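Local structure of adhesion and penetration protein autotransporter (Haemophilus influenzae, 3SYJ) at residues A[535-546]-A[565-576]. The protein promotes adherence to and invasion of host cells as a self-associating autotransporter of the bacterial surface, and is probably a serine protease. Residues are numbered along the deposited sequence; the frame is centred on the assembly and turned at random.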
ATOM      1  N   LYS A 535     -28.938  19.446  33.081  1.00 24.25           N
ATOM      2  CA  LYS A 535     -28.090  19.614  31.911  1.00 24.71           C
ATOM      3  C   LYS A 535     -27.778  18.264  31.285  1.00 24.27           C
ATOM      4  O   LYS A 535     -27.524  18.175  30.085  1.00 25.65           O
ATOM      5  CB  LYS A 535     -26.795  20.337  32.290  1.00 24.91           C
ATOM      6  CG  LYS A 535     -26.982  21.830  32.504  1.00 33.85           C
ATOM      7  CD  LYS A 535     -25.666  22.567  32.679  1.00 34.80           C
ATOM      8  CE  LYS A 535     -25.236  22.646  34.137  1.00 38.29           C
ATOM      9  NZ  LYS A 535     -24.403  23.873  34.375  1.00 39.88           N
ATOM     10  N   GLU A 536     -27.808  17.221  32.109  1.00 21.95           N
ATOM     11  CA  GLU A 536     -27.443  15.874  31.685  1.00 20.87           C
ATOM     12  C   GLU A 536     -28.666  14.992  31.502  1.00 24.29           C
ATOM     13  O   GLU A 536     -29.517  14.901  32.391  1.00 23.36           O
ATOM     14  CB  GLU A 536     -26.525  15.216  32.715  1.00 18.65           C
ATOM     15  CG  GLU A 536     -25.335  16.048  33.116  1.00 19.94           C
ATOM     16  CD  GLU A 536     -25.650  16.986  34.264  1.00 26.01           C
ATOM     17  OE1 GLU A 536     -26.833  17.064  34.663  1.00 27.16           O
ATOM     18  OE2 GLU A 536     -24.711  17.640  34.771  1.00 31.63           O
ATOM     19  N   ILE A 537     -28.745  14.341  30.346  1.00 19.99           N
ATOM     20  CA  ILE A 537     -29.749  13.317  30.115  1.00 19.17           C
ATOM     21  C   ILE A 537     -29.019  12.066  29.683  1.00 19.27           C
ATOM     22  O   ILE A 537     -27.862  12.133  29.276  1.00 18.97           O
ATOM     23  CB  ILE A 537     -30.775  13.718  29.038  1.00 16.78           C
ATOM     24  CG1 ILE A 537     -30.100  13.886  27.672  1.00 19.22           C
ATOM     25  CG2 ILE A 537     -31.498  14.983  29.453  1.00 20.46           C
ATOM     26  CD1 ILE A 537     -31.031  14.376  26.569  1.00 16.84           C
ATOM     27  N   ALA A 538     -29.682  10.922  29.774  1.00 14.32           N
ATOM     28  CA  ALA A 538     -29.003   9.674  29.495  1.00 13.71           C
ATOM     29  C   ALA A 538     -29.927   8.681  28.822  1.00 15.57           C
ATOM     30  O   ALA A 538     -31.145   8.742  28.974  1.00 15.78           O
ATOM     31  CB  ALA A 538     -28.444   9.085  30.788  1.00 15.10           C
ATOM     32  N   TYR A 539     -29.333   7.763  28.073  1.00 12.21           N
ATOM     33  CA  TYR A 539     -30.083   6.696  27.450  1.00 13.69           C
ATOM     34  C   TYR A 539     -29.360   5.388  27.735  1.00 15.04           C
ATOM     35  O   TYR A 539     -28.239   5.182  27.282  1.00 12.45           O
ATOM     36  CB  TYR A 539     -30.190   6.936  25.939  1.00 12.19           C
ATOM     37  CG  TYR A 539     -30.950   5.861  25.194  1.00 16.79           C
ATOM     38  CD1 TYR A 539     -32.315   5.695  25.387  1.00 13.66           C
ATOM     39  CD2 TYR A 539     -30.306   5.025  24.278  1.00 14.74           C
ATOM     40  CE1 TYR A 539     -33.019   4.717  24.706  1.00 13.92           C
ATOM     41  CE2 TYR A 539     -31.003   4.041  23.589  1.00 11.69           C
ATOM     42  CZ  TYR A 539     -32.362   3.894  23.810  1.00 15.21           C
ATOM     43  OH  TYR A 539     -33.087   2.926  23.146  1.00 15.63           O
ATOM     44  N   ASN A 540     -30.007   4.509  28.492  1.00 15.51           N
ATOM     45  CA  ASN A 540     -29.397   3.249  28.905  1.00 13.70           C
ATOM     46  C   ASN A 540     -29.508   2.133  27.866  1.00 17.31           C
ATOM     47  O   ASN A 540     -28.944   1.048  28.049  1.00 17.26           O
ATOM     48  CB  ASN A 540     -30.043   2.764  30.203  1.00 18.18           C
ATOM     49  CG  ASN A 540     -29.711   3.643  31.386  1.00 18.01           C
ATOM     50  OD1 ASN A 540     -29.645   4.868  31.267  1.00 14.83           O
ATOM     51  ND2 ASN A 540     -29.497   3.020  32.543  1.00 18.56           N
ATOM     52  N   GLY A 541     -30.235   2.392  26.782  1.00 15.24           N
ATOM     53  CA  GLY A 541     -30.600   1.342  25.846  1.00 14.38           C
ATOM     54  C   GLY A 541     -29.809   1.270  24.551  1.00 19.61           C
ATOM     55  O   GLY A 541     -28.654   1.709  24.477  1.00 16.94           O
ATOM     56  N   TRP A 542     -30.453   0.701  23.531  1.00 16.13           N
ATOM     57  CA  TRP A 542     -29.845   0.470  22.224  1.00 16.86           C
ATOM     58  C   TRP A 542     -30.428   1.344  21.112  1.00 15.52           C
ATOM     59  O   TRP A 542     -31.626   1.648  21.106  1.00 16.37           O
ATOM     60  CB  TRP A 542     -29.989  -1.007  21.821  1.00 14.84           C
ATOM     61  CG  TRP A 542     -28.960  -1.880  22.449  1.00 18.69           C
ATOM     62  CD1 TRP A 542     -29.038  -2.487  23.668  1.00 18.50           C
ATOM     63  CD2 TRP A 542     -27.687  -2.232  21.903  1.00 15.92           C
ATOM     64  NE1 TRP A 542     -27.893  -3.195  23.915  1.00 20.90           N
ATOM     65  CE2 TRP A 542     -27.044  -3.057  22.847  1.00 18.08           C
ATOM     66  CE3 TRP A 542     -27.028  -1.930  20.709  1.00 16.53           C
ATOM     67  CZ2 TRP A 542     -25.771  -3.589  22.635  1.00 17.91           C
ATOM     68  CZ3 TRP A 542     -25.762  -2.459  20.494  1.00 18.44           C
ATOM     69  CH2 TRP A 542     -25.146  -3.277  21.457  1.00 19.73           C
ATOM     70  N   PHE A 543     -29.561   1.745  20.184  1.00 14.90           N
ATOM     71  CA  PHE A 543     -29.962   2.322  18.901  1.00 16.60           C
ATOM     72  C   PHE A 543     -29.550   1.367  17.794  1.00 17.38           C
ATOM     73  O   PHE A 543     -28.365   1.146  17.567  1.00 19.67           O
ATOM     74  CB  PHE A 543     -29.296   3.678  18.674  1.00 15.64           C
ATOM     75  CG  PHE A 543     -29.849   4.771  19.532  1.00 14.74           C
ATOM     76  CD1 PHE A 543     -31.101   5.300  19.272  1.00 15.48           C
ATOM     77  CD2 PHE A 543     -29.124   5.270  20.597  1.00 15.54           C
ATOM     78  CE1 PHE A 543     -31.623   6.303  20.060  1.00 16.84           C
ATOM     79  CE2 PHE A 543     -29.640   6.284  21.395  1.00 15.45           C
ATOM     80  CZ  PHE A 543     -30.890   6.802  21.125  1.00 14.53           C
ATOM     81  N   GLY A 544     -30.527   0.784  17.114  1.00 17.66           N
ATOM     82  CA  GLY A 544     -30.232  -0.186  16.078  1.00 16.14           C
ATOM     83  C   GLY A 544     -30.607  -1.574  16.548  1.00 21.78           C
ATOM     84  O   GLY A 544     -30.623  -1.854  17.748  1.00 23.02           O
ATOM     85  N   GLU A 545     -30.917  -2.448  15.602  1.00 23.89           N
ATOM     86  CA  GLU A 545     -31.333  -3.798  15.926  1.00 23.02           C
ATOM     87  C   GLU A 545     -30.114  -4.688  16.123  1.00 29.19           C
ATOM     88  O   GLU A 545     -29.195  -4.685  15.303  1.00 30.46           O
ATOM     89  CB  GLU A 545     -32.223  -4.351  14.815  1.00 24.10           C
ATOM     90  CG  GLU A 545     -32.660  -5.785  15.038  1.00 28.36           C
ATOM     91  CD  GLU A 545     -33.477  -5.952  16.305  1.00 28.51           C
ATOM     92  OE1 GLU A 545     -34.601  -5.407  16.375  1.00 22.89           O
ATOM     93  OE2 GLU A 545     -32.992  -6.632  17.234  1.00 33.58           O
ATOM     94  N   THR A 546     -30.097  -5.447  17.213  1.00 29.49           N
ATOM     95  CA  THR A 546     -28.989  -6.363  17.465  1.00 33.61           C
ATOM     96  C   THR A 546     -29.317  -7.798  17.058  1.00 32.79           C
ATOM     97  O   THR A 546     -28.414  -8.605  16.853  1.00 33.13           O
ATOM     98  CB  THR A 546     -28.576  -6.364  18.944  1.00 33.84           C
ATOM     99  OG1 THR A 546     -29.747  -6.475  19.762  1.00 28.86           O
ATOM    100  CG2 THR A 546     -27.829  -5.079  19.290  1.00 28.41           C
ATOM    101  N   ASP A 565     -23.434  23.626  27.107  1.00 35.47           N
ATOM    102  CA  ASP A 565     -23.370  22.897  28.372  1.00 35.16           C
ATOM    103  C   ASP A 565     -24.526  21.915  28.581  1.00 35.74           C
ATOM    104  O   ASP A 565     -25.248  22.004  29.575  1.00 37.56           O
ATOM    105  CB  ASP A 565     -23.313  23.874  29.551  1.00 32.97           C
ATOM    106  CG  ASP A 565     -22.795  23.221  30.825  1.00 41.80           C
ATOM    107  OD1 ASP A 565     -22.553  21.995  30.800  1.00 44.48           O
ATOM    108  OD2 ASP A 565     -22.626  23.929  31.847  1.00 37.51           O
ATOM    109  N   ARG A 566     -24.700  20.985  27.646  1.00 26.91           N
ATOM    110  CA  ARG A 566     -25.716  19.946  27.773  1.00 27.02           C
ATOM    111  C   ARG A 566     -25.079  18.613  27.441  1.00 24.67           C
ATOM    112  O   ARG A 566     -24.348  18.508  26.464  1.00 24.97           O
ATOM    113  CB  ARG A 566     -26.886  20.204  26.823  1.00 29.95           C
ATOM    114  CG  ARG A 566     -27.580  21.537  27.025  1.00 33.82           C
ATOM    115  CD  ARG A 566     -28.226  21.636  28.397  1.00 31.91           C
ATOM    116  NE  ARG A 566     -29.403  22.502  28.358  1.00 40.45           N
ATOM    117  CZ  ARG A 566     -29.414  23.770  28.760  1.00 43.69           C
ATOM    118  NH1 ARG A 566     -28.309  24.325  29.250  1.00 33.03           N
ATOM    119  NH2 ARG A 566     -30.534  24.480  28.679  1.00 40.92           N
ATOM    120  N   THR A 567     -25.348  17.593  28.244  1.00 22.35           N
ATOM    121  CA  THR A 567     -24.693  16.305  28.048  1.00 23.19           C
ATOM    122  C   THR A 567     -25.683  15.198  27.764  1.00 20.87           C
ATOM    123  O   THR A 567     -26.752  15.136  28.369  1.00 21.34           O
ATOM    124  CB  THR A 567     -23.856  15.905  29.273  1.00 21.58           C
ATOM    125  OG1 THR A 567     -22.874  16.913  29.516  1.00 25.11           O
ATOM    126  CG2 THR A 567     -23.167  14.572  29.045  1.00 18.74           C
ATOM    127  N   LEU A 568     -25.312  14.334  26.828  1.00 18.42           N
ATOM    128  CA  LEU A 568     -26.060  13.124  26.537  1.00 20.42           C
ATOM    129  C   LEU A 568     -25.175  11.921  26.843  1.00 19.96           C
ATOM    130  O   LEU A 568     -24.097  11.763  26.268  1.00 19.30           O
ATOM    131  CB  LEU A 568     -26.503  13.097  25.069  1.00 17.09           C
ATOM    132  CG  LEU A 568     -27.178  11.823  24.539  1.00 16.49           C
ATOM    133  CD1 LEU A 568     -28.345  11.389  25.417  1.00 14.36           C
ATOM    134  CD2 LEU A 568     -27.643  12.019  23.087  1.00 15.20           C
ATOM    135  N   LEU A 569     -25.627  11.080  27.761  1.00 16.80           N
ATOM    136  CA  LEU A 569     -24.884   9.884  28.102  1.00 16.65           C
ATOM    137  C   LEU A 569     -25.502   8.671  27.424  1.00 13.90           C
ATOM    138  O   LEU A 569     -26.694   8.403  27.580  1.00 13.74           O
ATOM    139  CB  LEU A 569     -24.855   9.689  29.622  1.00 17.37           C
ATOM    140  CG  LEU A 569     -24.419   8.311  30.141  1.00 16.99           C
ATOM    141  CD1 LEU A 569     -22.996   7.984  29.711  1.00 14.71           C
ATOM    142  CD2 LEU A 569     -24.558   8.226  31.666  1.00 16.94           C
ATOM    143  N   LEU A 570     -24.693   7.949  26.660  1.00 12.07           N
ATOM    144  CA  LEU A 570     -25.120   6.674  26.099  1.00 16.01           C
ATOM    145  C   LEU A 570     -24.344   5.556  26.787  1.00 19.41           C
ATOM    146  O   LEU A 570     -23.125   5.445  26.627  1.00 19.40           O
ATOM    147  CB  LEU A 570     -24.884   6.646  24.588  1.00 15.82           C
ATOM    148  CG  LEU A 570     -25.526   7.817  23.842  1.00 11.97           C
ATOM    149  CD1 LEU A 570     -25.073   7.869  22.393  1.00 16.53           C
ATOM    150  CD2 LEU A 570     -27.037   7.726  23.932  1.00 12.23           C
ATOM    151  N   SER A 571     -25.040   4.732  27.561  1.00 17.27           N
ATOM    152  CA  SER A 571     -24.352   3.720  28.349  1.00 16.00           C
ATOM    153  C   SER A 571     -24.756   2.314  27.944  1.00 16.77           C
ATOM    154  O   SER A 571     -24.363   1.346  28.590  1.00 13.38           O
ATOM    155  CB  SER A 571     -24.621   3.927  29.843  1.00 16.16           C
ATOM    156  OG  SER A 571     -25.985   3.674  30.141  1.00 15.86           O
ATOM    157  N   GLY A 572     -25.543   2.207  26.879  1.00 13.99           N
ATOM    158  CA  GLY A 572     -26.017   0.913  26.421  1.00 14.69           C
ATOM    159  C   GLY A 572     -25.281   0.438  25.182  1.00 17.88           C
ATOM    160  O   GLY A 572     -24.223  -0.184  25.274  1.00 18.72           O
ATOM    161  N   GLY A 573     -25.831   0.732  24.010  1.00 16.44           N
ATOM    162  CA  GLY A 573     -25.170   0.341  22.783  1.00 17.35           C
ATOM    163  C   GLY A 573     -25.786   0.917  21.526  1.00 17.40           C
ATOM    164  O   GLY A 573     -26.947   1.351  21.527  1.00 16.39           O
ATOM    165  N   THR A 574     -24.990   0.937  20.458  1.00 16.51           N
ATOM    166  CA  THR A 574     -25.488   1.248  19.125  1.00 17.22           C
ATOM    167  C   THR A 574     -25.039   0.178  18.141  1.00 18.72           C
ATOM    168  O   THR A 574     -23.912  -0.312  18.212  1.00 16.06           O
ATOM    169  CB  THR A 574     -25.001   2.620  18.590  1.00 16.55           C
ATOM    170  OG1 THR A 574     -23.574   2.615  18.452  1.00 20.32           O
ATOM    171  CG2 THR A 574     -25.429   3.753  19.506  1.00 16.07           C
ATOM    172  N   ASN A 575     -25.935  -0.185  17.230  1.00 17.50           N
ATOM    173  CA  ASN A 575     -25.579  -1.009  16.086  1.00 17.92           C
ATOM    174  C   ASN A 575     -26.189  -0.383  14.845  1.00 18.41           C
ATOM    175  O   ASN A 575     -27.078  -0.959  14.223  1.00 18.89           O
ATOM    176  CB  ASN A 575     -26.090  -2.435  16.261  1.00 16.23           C
ATOM    177  CG  ASN A 575     -25.533  -3.376  15.218  1.00 19.52           C
ATOM    178  OD1 ASN A 575     -26.203  -4.317  14.786  1.00 23.29           O
ATOM    179  ND2 ASN A 575     -24.299  -3.124  14.801  1.00 15.35           N
ATOM    180  N   LEU A 576     -25.711   0.802  14.488  1.00 19.66           N
ATOM    181  CA  LEU A 576     -26.398   1.626  13.504  1.00 18.48           C
ATOM    182  C   LEU A 576     -25.948   1.422  12.077  1.00 22.41           C
ATOM    183  O   LEU A 576     -24.775   1.586  11.752  1.00 24.67           O
ATOM    184  CB  LEU A 576     -26.263   3.104  13.849  1.00 18.06           C
ATOM    185  CG  LEU A 576     -27.060   3.561  15.063  1.00 18.91           C
ATOM    186  CD1 LEU A 576     -26.681   4.978  15.437  1.00 21.31           C
ATOM    187  CD2 LEU A 576     -28.537   3.453  14.780  1.00 18.15           C
TER
HETATM  188  O   HOH W   1     -27.058   4.079  25.129  1.00 14.80           O
HETATM  189  O   HOH W   2     -27.013   0.902  30.052  1.00 11.09           O
HETATM  190  O   HOH W   3     -26.922   5.437  31.548  1.00 14.81           O
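Ile537 and Tyr539 pair in parallel with Leu568 and Leu570, and past a turn Trp542 and Phe543 pair with Gly573 and Thr574. In the first ladder Ile537 N donates to Thr567 O (2.9 Å) and Ile537 O accepts from Leu569 N. The second ladder runs from Gly573 N on Gly541 O to Asn575 N on Phe543 O (2.8 Å). At the turn between them water 1 gives hydrogen bonds to Tyr539 O (2.7 Å) and Gly541 O and accepts one from Gly572 N, bridging the backbones where direct pairing lapses.

On the face of Ile537, Tyr539 and Phe543, turned to the core, Leu570 CD2 lies against Tyr539 CB and, in the ring plane, at the edge of Phe543, 3.9 Å from CE2. The Phe543 CZ corner in turn sits over one face of the Tyr539 ring, whose OH donates to Trp542 O (2.8 Å) from above the carbonyl plane. Leu568 CD1 reaches Ile537 CG1 beside this cluster, and Leu576 CD2 packs on Phe543 CB.

On the face of Ala538 and Trp542, the indole, with CG beside its backbone N (chi1 -81°) and the ring turned by chi2 87°, lies flat over Gly573, where no side chain blocks it: a CH-pi contact, CA 3.5 Å from the six-membered ring centroid. Thr546 CG2 sits on the opposite ring face. Farther along, before the turn, Ala538 CB meets Leu569 CB, and both side chains touch Thr682.

At the N-terminal end, Lys535 NZ approaches Asp565 OD2 (3.1 Å) from above the carboxylate plane in a salt bridge, while Asp565 OD1 binds Lys586. Backbone bonds to Ile501 and Lys586 continue the stacking, as in the parallel beta-helix of autotransporter passenger domains.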